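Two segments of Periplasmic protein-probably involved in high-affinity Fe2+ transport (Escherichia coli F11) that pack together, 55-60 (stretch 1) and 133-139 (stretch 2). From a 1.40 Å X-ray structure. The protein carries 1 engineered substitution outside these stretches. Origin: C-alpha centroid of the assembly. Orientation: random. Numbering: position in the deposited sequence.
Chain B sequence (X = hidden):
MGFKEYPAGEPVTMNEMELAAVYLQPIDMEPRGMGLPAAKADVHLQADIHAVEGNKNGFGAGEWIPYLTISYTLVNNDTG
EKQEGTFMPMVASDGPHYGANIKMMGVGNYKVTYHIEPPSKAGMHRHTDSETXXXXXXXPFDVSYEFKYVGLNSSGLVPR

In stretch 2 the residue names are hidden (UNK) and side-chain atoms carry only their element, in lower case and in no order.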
# COMPACT_ATOMS: atom_id res chain seq x y z
N ASN B 55 -3.28 -12.54 -12.04
CA ASN B 55 -4.00 -11.37 -11.55
C ASN B 55 -4.24 -10.39 -12.70
O ASN B 55 -3.31 -10.10 -13.47
CB ASN B 55 -3.22 -10.74 -10.39
CG ASN B 55 -3.98 -9.61 -9.73
OD1 ASN B 55 -4.02 -8.49 -10.26
ND2 ASN B 55 -4.57 -9.88 -8.56
N LYS B 56 -5.46 -9.89 -12.77
CA LYS B 56 -5.89 -9.06 -13.90
C LYS B 56 -5.97 -7.59 -13.53
O LYS B 56 -6.44 -6.76 -14.33
CB LYS B 56 -7.25 -9.53 -14.44
CG LYS B 56 -7.21 -10.94 -15.01
CD LYS B 56 -8.54 -11.28 -15.68
CE LYS B 56 -9.55 -11.89 -14.71
NZ LYS B 56 -10.16 -10.93 -13.73
N ASN B 57 -5.51 -7.26 -12.33
CA ASN B 57 -5.54 -5.89 -11.84
C ASN B 57 -4.19 -5.21 -11.76
O ASN B 57 -4.08 -4.15 -11.14
CB ASN B 57 -6.25 -5.81 -10.50
CG ASN B 57 -7.68 -6.30 -10.57
OD1 ASN B 57 -8.06 -7.24 -9.90
ND2 ASN B 57 -8.49 -5.65 -11.41
N GLY B 58 -3.18 -5.81 -12.37
CA GLY B 58 -1.85 -5.22 -12.51
C GLY B 58 -0.83 -5.63 -11.48
O GLY B 58 0.25 -5.07 -11.46
N PHE B 59 -1.14 -6.64 -10.67
CA PHE B 59 -0.20 -7.12 -9.65
C PHE B 59 0.42 -8.45 -10.03
O PHE B 59 -0.27 -9.36 -10.49
CB PHE B 59 -0.89 -7.20 -8.28
CG PHE B 59 -1.45 -5.89 -7.82
CD1 PHE B 59 -0.63 -4.92 -7.25
CD2 PHE B 59 -2.80 -5.61 -8.03
CE1 PHE B 59 -1.16 -3.68 -6.88
CE2 PHE B 59 -3.32 -4.39 -7.65
CZ PHE B 59 -2.50 -3.43 -7.07
N GLY B 60 1.73 -8.57 -9.85
CA GLY B 60 2.42 -9.83 -10.16
C GLY B 60 2.31 -10.81 -9.01
O GLY B 60 2.05 -10.41 -7.86
N UNK B 133 -4.08 -0.00 -19.49
CA UNK B 133 -5.09 -0.34 -18.51
C UNK B 133 -5.04 -1.76 -18.00
O UNK B 133 -4.36 -2.63 -18.54
N UNK B 134 -5.81 -1.97 -16.93
CA UNK B 134 -5.99 -3.28 -16.33
C UNK B 134 -7.48 -3.59 -16.22
O UNK B 134 -8.34 -2.73 -16.48
c UNK B 134 -3.81 -3.17 -15.07
c UNK B 134 -5.92 -2.38 -13.94
c UNK B 134 -5.31 -3.37 -14.93
N UNK B 135 -7.77 -4.83 -15.83
CA UNK B 135 -9.14 -5.24 -15.58
C UNK B 135 -9.84 -4.48 -14.47
O UNK B 135 -9.21 -3.86 -13.60
N UNK B 136 -11.17 -4.51 -14.49
CA UNK B 136 -11.99 -3.85 -13.50
C UNK B 136 -11.79 -4.47 -12.13
O UNK B 136 -11.41 -5.64 -12.02
n UNK B 136 -15.31 -3.08 -17.07
n UNK B 136 -13.97 -4.53 -18.30
c UNK B 136 -15.07 -3.71 -15.77
c UNK B 136 -14.79 -3.49 -18.23
c UNK B 136 -13.76 -3.23 -15.16
c UNK B 136 -13.46 -3.98 -13.87
n UNK B 136 -15.10 -2.83 -19.33
N UNK B 137 -12.06 -3.68 -11.10
CA UNK B 137 -12.02 -4.27 -9.76
C UNK B 137 -13.12 -5.24 -9.56
O UNK B 137 -14.23 -5.06 -10.07
c UNK B 137 -7.36 -1.42 -8.28
c UNK B 137 -12.09 -3.21 -8.66
c UNK B 137 -10.90 -2.31 -8.64
c UNK B 137 -7.47 -3.83 -7.89
c UNK B 137 -8.74 -1.44 -8.48
c UNK B 137 -9.51 -2.69 -8.38
c UNK B 137 -8.86 -3.87 -8.08
c UNK B 137 -10.88 -0.94 -8.86
c UNK B 137 -6.75 -2.64 -7.99
n UNK B 137 -9.61 -0.46 -8.78
N UNK B 138 -12.81 -6.28 -8.79
CA UNK B 138 -13.82 -7.14 -8.21
C UNK B 138 -14.70 -6.40 -7.24
O UNK B 138 -14.33 -5.32 -6.75
c UNK B 138 -12.04 -6.55 -3.28
c UNK B 138 -10.24 -7.21 -5.29
c UNK B 138 -11.84 -7.95 -6.84
c UNK B 138 -12.56 -7.06 -4.48
n UNK B 138 -9.62 -7.64 -6.42
c UNK B 138 -9.74 -6.71 -4.11
c UNK B 138 -10.66 -6.39 -3.10
c UNK B 138 -11.68 -7.39 -5.50
c UNK B 138 -13.14 -8.32 -7.53
c UNK B 138 -10.55 -8.06 -7.34
N UNK B 139 -15.88 -6.95 -6.97
CA UNK B 139 -16.81 -6.36 -6.01
C UNK B 139 -16.42 -6.76 -4.59
O UNK B 139 -15.75 -7.79 -4.40
n UNK B 139 -20.20 -7.45 -10.26
c UNK B 139 -18.85 -6.25 -7.57
c UNK B 139 -20.71 -6.48 -9.25
c UNK B 139 -20.24 -6.81 -7.84
c UNK B 139 -18.25 -6.82 -6.29
O HOH W 1 -7.20 -8.76 -7.74
O HOH W 2 -10.71 -7.86 -13.31

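Position 133 has backbone atoms alone, without even a CB, and lies beyond contact range of stretch 1; it is glycine, G133. Position 134 carries three carbons, one of them bearing the other two. This fork directly on the backbone, with no heteroatom, is that of valine. The CA-to-CB bond of V134 points toward stretch 1, and its CB lies 3.6 Å from K56 O, while CG1 approaches G58 CA at 3.8 Å and CG2 approaches N57 O at 3.8 Å.

Position 135 again lacks side-chain atoms, and its backbone N donates a hydrogen bond to K56 O (2.8 Å). An ideal CB here would lie 2.9 Å from K56 O, a clash, so the bare backbone of G135 suits this close approach.

At position 136 a chain of three carbons leads to a nitrogen and then to a carbon carrying two more nitrogens, the guanidinium group of arginine. The side chain of R136 leaves in the m rotamer with its CA-to-CB bond directed away from stretch 1, and it is the backbone that makes the contact: R136 O accepts a hydrogen bond from N57 ND2 at 3.0 Å.

Position 137 shows one carbon followed by fused five- and six-membered rings holding eight carbons and one nitrogen, an indole, hence tryptophan. Although the CA-to-CB bond of W137 points away, its ring reaches back: CZ3 comes within 3.5 Å of N57 CB, and CH2 meets F59 CE2 at 3.9 Å, an apolar contact between the edges of the two rings.

Position 138 repeats the pattern, one carbon and a fused ring pair with a single nitrogen, so it too is tryptophan. CD1 of W138 lies 3.7 Å from N57 OD1, and a water links NE1 (3.0 Å from the water O) to N57 OD1 (2.8 Å from the same O) and N55 ND2 (3.0 Å from it). Position 139 has four carbons in a row ending in nitrogen; K139 extends out of reach of stretch 1.

The contact centres on N57, which contributes the largest covered area. Its ND2 donates to R136 O and, weakly, to G135 O (2.9 Å), reading two successive carbonyls of a strand-free backbone, while its own N donates to N55 OD1 (2.8 Å), bracing the loop from within. A second water, donating to R136 O (2.7 Å from its O), weakly accepts from K56 NZ (3.1 Å). Polar recognition of the backbone is thus joined by V134 packing and the F59–W137 contact.

Stretch 2, residues 133-139: GVGRWWK
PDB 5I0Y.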